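Local coordinates for N-acetylmuramoyl-L-alanine amidase domain-containing protein SAOUHSC_02979 (Staphylococcus aureus, PDB 5T1Q) that probably cleaves amide bonds of bacterial cell-wall peptidoglycan as a secreted hydrolase, this piece joining a glucosaminidase-like region to a C-terminal CHAP domain, at residues 253-256 against 257-261; 348-352 against 353-357. All blocks are in the same frame, centred on the assembly; numbering follows the deposited sequence.

How the contacts relate
Both contacts are local ones within the C-terminal, CHAP/peptidase C51-like part of the chain, their centres about 17 Å apart. Contact 1 lies wholly within helix 253-262 and is buried throughout; contact 2 lies farther from the centre of the chain, partly exposed, where the short helix 347-350 turns into strand 354-357. The first repeats the regular backbone bonds of a helix, with aromatic rings packed along its flank, whereas the second gathers two donors on a single carbonyl and includes exposed glutamates. Strand 298-301 ties them together: Val257 and Met261 touch Ala298, while Ile356 pairs with the same residue through the backbone. Met261 and Ile356 also pack directly together.

Contact 1: residues 253-256 against 257-261; sequences CTWY and VYNRM
Tyr256 and Arg260, one helical turn apart, run side by side in the same direction. The CB of Arg260 sits over one face of the Tyr256 ring, 4.3 Å from its centroid and offset toward the rim, a CH-pi contact. Arg260 leaves the backbone with CG anti to N (chi1 -179°); the bend at chi2 that follows brings the aliphatic part along the ring, with CD 3.8 Å from Tyr256 OH. The guanidinium ends only 20° from parallel with the ring. Both polar ends are held from outside the helix: Tyr256 OH bonds Ser330, while the guanidinium forms a salt bridge to Glu319 and a hydrogen bond to the carbonyl of Lys237. Such pairing would be expected to fix the guanidinium's direction and stabilise its charge in a buried setting.

On another flank, the Asn259 amide lies over a face of the Trp255 indole, their planes 44° apart. Underneath, the backbone bonds run i to i+4; Arg260 N to Tyr256 O is the shortest at 2.8 Å, and Val257 N reaches Cys253 O at 3.2 Å. Cys253, in the first turn, touches His314, and with Glu331 the two are arranged as in a Cys-His-Glu triad, though that role is not established here. A cysteine at the start of a buried helix, facing a histidine on the sheet, is consistent with the papain-like active site of CHAP domains.

Contact 2: residues 348-352 against 353-357; sequences AAAEE and LSYIT
This is a helix-to-strand junction: a type I beta turn from Ala350 to Leu353 follows on from the short helix 347-350 and leads into strand 354-357. Its centre is the carbonyl of Ala350, which accepts two hydrogen bonds. Leu353 N closes the turn at 3.2 Å with a nearly straight N-H (165°), and Tyr355 OH donates to the same oxygen at 2.6 Å. The two donors approach from opposite faces of the carbonyl plane, each displaced out of it, the amide more steeply than the phenol. Seen from the tyrosine, Ala350 O lies at the ring edge, in plane, 3.3 Å from CE1. Tyr355 has CG beside its backbone N (chi1 -59°), and from there the ring reaches back past Leu353 to the turn, where OH also meets Ala350 CB at 3.4 Å.

The Leu353 side chain lies against the last helical turn, its CG 3.5 Å from Ala349 O, and packs on Val299 and Phe301. A water bonds Ser354 OG at 2.7 Å and weakly bridges to Glu352 O, which Gln305 also binds. Ser354 OG has a further partner in Asn279, a sodium ligand. Beyond the turn, strand 354-357 runs between 298-301 and 288-290, with Tyr355 also on Val299, Ala350 and Tyr355 on Ile327 of strand 327-332, and Ile356 against Trp278 and Ala282 of helix 278-284.

Contact 1: residues 253-256 against 257-261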
loop_
_atom_site.group_PDB
_atom_site.type_symbol
_atom_site.label_atom_id
_atom_site.label_comp_id
_atom_site.label_asym_id
_atom_site.label_seq_id
_atom_site.Cartn_x
_atom_site.Cartn_y
_atom_site.Cartn_z
ATOM N N CYS A 253 1.133 -4.435 -10.235
ATOM C CA CYS A 253 0.151 -5.302 -10.899
ATOM C C CYS A 253 0.574 -6.760 -10.910
ATOM O O CYS A 253 -0.245 -7.639 -10.771
ATOM C CB CYS A 253 -0.160 -4.831 -12.314
ATOM S SG CYS A 253 1.242 -4.775 -13.453
ATOM N N THR A 254 1.873 -6.974 -11.074
ATOM C CA THR A 254 2.487 -8.292 -11.097
ATOM C C THR A 254 2.340 -8.959 -9.735
ATOM O O THR A 254 1.866 -10.085 -9.633
ATOM C CB THR A 254 3.976 -8.156 -11.449
ATOM O OG1 THR A 254 4.526 -7.097 -10.677
ATOM C CG2 THR A 254 4.158 -7.791 -12.898
ATOM N N TRP A 255 2.727 -8.245 -8.687
ATOM C CA TRP A 255 2.575 -8.748 -7.319
ATOM C C TRP A 255 1.115 -9.085 -6.996
ATOM O O TRP A 255 0.828 -10.076 -6.340
ATOM C CB TRP A 255 3.097 -7.703 -6.310
ATOM C CG TRP A 255 2.855 -8.063 -4.876
ATOM C CD1 TRP A 255 3.706 -8.715 -4.036
ATOM C CD2 TRP A 255 1.670 -7.793 -4.116
ATOM N NE1 TRP A 255 3.125 -8.862 -2.795
ATOM C CE2 TRP A 255 1.875 -8.304 -2.823
ATOM C CE3 TRP A 255 0.462 -7.167 -4.407
ATOM C CZ2 TRP A 255 0.908 -8.216 -1.818
ATOM C CZ3 TRP A 255 -0.506 -7.077 -3.399
ATOM C CH2 TRP A 255 -0.271 -7.596 -2.127
ATOM N N TYR A 256 0.195 -8.250 -7.445
ATOM C CA TYR A 256 -1.214 -8.472 -7.120
ATOM C C TYR A 256 -1.718 -9.774 -7.727
ATOM O O TYR A 256 -2.360 -10.563 -7.036
ATOM C CB TYR A 256 -2.110 -7.274 -7.531
ATOM C CG TYR A 256 -3.564 -7.594 -7.338
ATOM C CD1 TYR A 256 -4.166 -7.470 -6.079
ATOM C CD2 TYR A 256 -4.342 -8.082 -8.401
ATOM C CE1 TYR A 256 -5.491 -7.799 -5.894
ATOM C CE2 TYR A 256 -5.667 -8.437 -8.216
ATOM C CZ TYR A 256 -6.238 -8.289 -6.967
ATOM O OH TYR A 256 -7.545 -8.626 -6.781
ATOM N N VAL A 257 -1.426 -10.002 -9.008
ATOM C CA VAL A 257 -1.896 -11.221 -9.661
ATOM C C VAL A 257 -1.284 -12.502 -9.036
ATOM O O VAL A 257 -1.974 -13.511 -8.867
ATOM C CB VAL A 257 -1.684 -11.171 -11.180
ATOM C CG1 VAL A 257 -2.171 -12.458 -11.823
ATOM C CG2 VAL A 257 -2.403 -9.964 -11.789
ATOM N N TYR A 258 -0.002 -12.447 -8.703
ATOM C CA TYR A 258 0.672 -13.547 -8.040
ATOM C C TYR A 258 -0.064 -13.909 -6.748
ATOM O O TYR A 258 -0.382 -15.080 -6.521
ATOM C CB TYR A 258 2.132 -13.177 -7.743
ATOM C CG TYR A 258 2.887 -14.210 -6.917
ATOM C CD1 TYR A 258 2.847 -14.178 -5.517
ATOM C CD2 TYR A 258 3.644 -15.201 -7.529
ATOM C CE1 TYR A 258 3.530 -15.127 -4.754
ATOM C CE2 TYR A 258 4.330 -16.151 -6.777
ATOM C CZ TYR A 258 4.262 -16.114 -5.395
ATOM O OH TYR A 258 4.956 -17.055 -4.663
ATOM N N ASN A 259 -0.348 -12.894 -5.923
ATOM C CA ASN A 259 -1.046 -13.108 -4.636
ATOM C C ASN A 259 -2.497 -13.519 -4.788
ATOM O O ASN A 259 -2.956 -14.439 -4.122
ATOM C CB ASN A 259 -0.938 -11.875 -3.736
ATOM C CG ASN A 259 0.433 -11.756 -3.084
ATOM O OD1 ASN A 259 1.317 -11.076 -3.592
ATOM N ND2 ASN A 259 0.644 -12.499 -2.024
ATOM N N ARG A 260 -3.218 -12.865 -5.687
ATOM C CA ARG A 260 -4.626 -13.187 -5.872
ATOM C C ARG A 260 -4.790 -14.624 -6.334
ATOM O O ARG A 260 -5.695 -15.313 -5.882
ATOM C CB ARG A 260 -5.277 -12.204 -6.853
ATOM C CG ARG A 260 -6.766 -12.415 -7.105
ATOM C CD ARG A 260 -7.570 -12.294 -5.834
ATOM N NE ARG A 260 -9.007 -12.315 -6.076
ATOM C CZ ARG A 260 -9.932 -12.285 -5.123
ATOM N NH1 ARG A 260 -9.580 -12.254 -3.837
ATOM N NH2 ARG A 260 -11.220 -12.302 -5.453
HETATM N N MSE A 261 -3.893 -15.079 -7.215
HETATM C CA MSE A 261 -3.938 -16.463 -7.722
HETATM C C MSE A 261 -3.730 -17.449 -6.593
HETATM O O MSE A 261 -4.364 -18.506 -6.557
HETATM C CB MSE A 261 -2.891 -16.713 -8.806
HETATM C CG MSE A 261 -3.338 -16.119 -10.141
HETATM SE SE MSE A 261 -1.934 -16.397 -11.506
HETATM C CE MSE A 261 -2.716 -18.099 -12.084
#

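Contact 2: residues 348-352 against 353-357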
loop_
_atom_site.group_PDB
_atom_site.type_symbol
_atom_site.label_atom_id
_atom_site.label_comp_id
_atom_site.label_asym_id
_atom_site.label_seq_id
_atom_site.Cartn_x
_atom_site.Cartn_y
_atom_site.Cartn_z
ATOM N N ALA A 348 -15.100 -8.269 -27.340
ATOM C CA ALA A 348 -14.197 -8.127 -28.475
ATOM C C ALA A 348 -12.762 -7.849 -28.017
ATOM O O ALA A 348 -11.839 -8.456 -28.524
ATOM C CB ALA A 348 -14.710 -7.055 -29.444
ATOM N N ALA A 349 -12.590 -7.010 -26.997
ATOM C CA ALA A 349 -11.258 -6.745 -26.454
ATOM C C ALA A 349 -10.690 -7.959 -25.677
ATOM O O ALA A 349 -9.498 -8.271 -25.786
ATOM C CB ALA A 349 -11.287 -5.524 -25.543
ATOM N N ALA A 350 -11.534 -8.612 -24.888
ATOM C CA ALA A 350 -11.116 -9.773 -24.083
ATOM C C ALA A 350 -10.566 -10.906 -24.918
ATOM O O ALA A 350 -9.619 -11.570 -24.513
ATOM C CB ALA A 350 -12.265 -10.279 -23.240
ATOM N N GLU A 351 -11.146 -11.117 -26.094
ATOM C CA GLU A 351 -10.690 -12.192 -26.980
ATOM C C GLU A 351 -9.302 -11.941 -27.581
ATOM O O GLU A 351 -8.721 -12.833 -28.202
ATOM C CB GLU A 351 -11.753 -12.442 -28.060
ATOM C CG GLU A 351 -13.013 -13.020 -27.427
ATOM C CD GLU A 351 -14.228 -13.017 -28.323
ATOM O OE1 GLU A 351 -15.350 -13.012 -27.763
ATOM O OE2 GLU A 351 -14.075 -13.030 -29.566
ATOM N N GLU A 352 -8.772 -10.739 -27.373
ATOM C CA GLU A 352 -7.453 -10.355 -27.901
ATOM C C GLU A 352 -6.370 -10.381 -26.862
ATOM O O GLU A 352 -5.212 -10.074 -27.165
ATOM C CB GLU A 352 -7.509 -8.944 -28.503
ATOM C CG GLU A 352 -8.516 -8.781 -29.620
ATOM C CD GLU A 352 -8.268 -9.740 -30.745
ATOM O OE1 GLU A 352 -7.108 -10.163 -30.912
ATOM O OE2 GLU A 352 -9.233 -10.096 -31.451
ATOM N N LEU A 353 -6.735 -10.715 -25.627
ATOM C CA LEU A 353 -5.774 -10.791 -24.546
ATOM C C LEU A 353 -5.303 -12.230 -24.369
ATOM O O LEU A 353 -5.865 -13.150 -24.967
ATOM C CB LEU A 353 -6.422 -10.265 -23.275
ATOM C CG LEU A 353 -6.961 -8.847 -23.384
ATOM C CD1 LEU A 353 -7.689 -8.465 -22.115
ATOM C CD2 LEU A 353 -5.850 -7.847 -23.681
ATOM N N SER A 354 -4.236 -12.415 -23.579
ATOM C CA SER A 354 -3.700 -13.740 -23.266
ATOM C C SER A 354 -4.048 -14.109 -21.852
ATOM O O SER A 354 -3.947 -13.275 -20.953
ATOM C CB SER A 354 -2.190 -13.781 -23.421
ATOM O OG SER A 354 -1.845 -13.707 -24.756
ATOM N N TYR A 355 -4.462 -15.358 -21.667
ATOM C CA TYR A 355 -4.860 -15.890 -20.358
ATOM C C TYR A 355 -3.919 -17.006 -19.938
ATOM O O TYR A 355 -3.756 -17.971 -20.663
ATOM C CB TYR A 355 -6.283 -16.388 -20.429
ATOM C CG TYR A 355 -7.223 -15.272 -20.833
ATOM C CD1 TYR A 355 -7.433 -14.965 -22.190
ATOM C CD2 TYR A 355 -7.848 -14.479 -19.874
ATOM C CE1 TYR A 355 -8.247 -13.902 -22.568
ATOM C CE2 TYR A 355 -8.670 -13.429 -20.245
ATOM C CZ TYR A 355 -8.858 -13.138 -21.595
ATOM O OH TYR A 355 -9.682 -12.115 -21.968
ATOM N N ILE A 356 -3.292 -16.855 -18.773
ATOM C CA ILE A 356 -2.366 -17.853 -18.255
ATOM C C ILE A 356 -3.034 -18.644 -17.145
ATOM O O ILE A 356 -3.456 -18.068 -16.133
ATOM C CB ILE A 356 -1.103 -17.183 -17.667
ATOM C CG1 ILE A 356 -0.424 -16.271 -18.701
ATOM C CG2 ILE A 356 -0.110 -18.239 -17.168
ATOM C CD1 ILE A 356 0.626 -15.344 -18.107
ATOM N N THR A 357 -3.136 -19.954 -17.313
ATOM C CA THR A 357 -3.660 -20.809 -16.251
ATOM C C THR A 357 -2.497 -21.145 -15.339
ATOM O O THR A 357 -1.479 -21.612 -15.810
ATOM C CB THR A 357 -4.274 -22.098 -16.820
ATOM O OG1 THR A 357 -5.360 -21.746 -17.688
ATOM C CG2 THR A 357 -4.796 -23.033 -15.703
HETATM O O HOH W 1 -2.392 -11.647 -26.337
#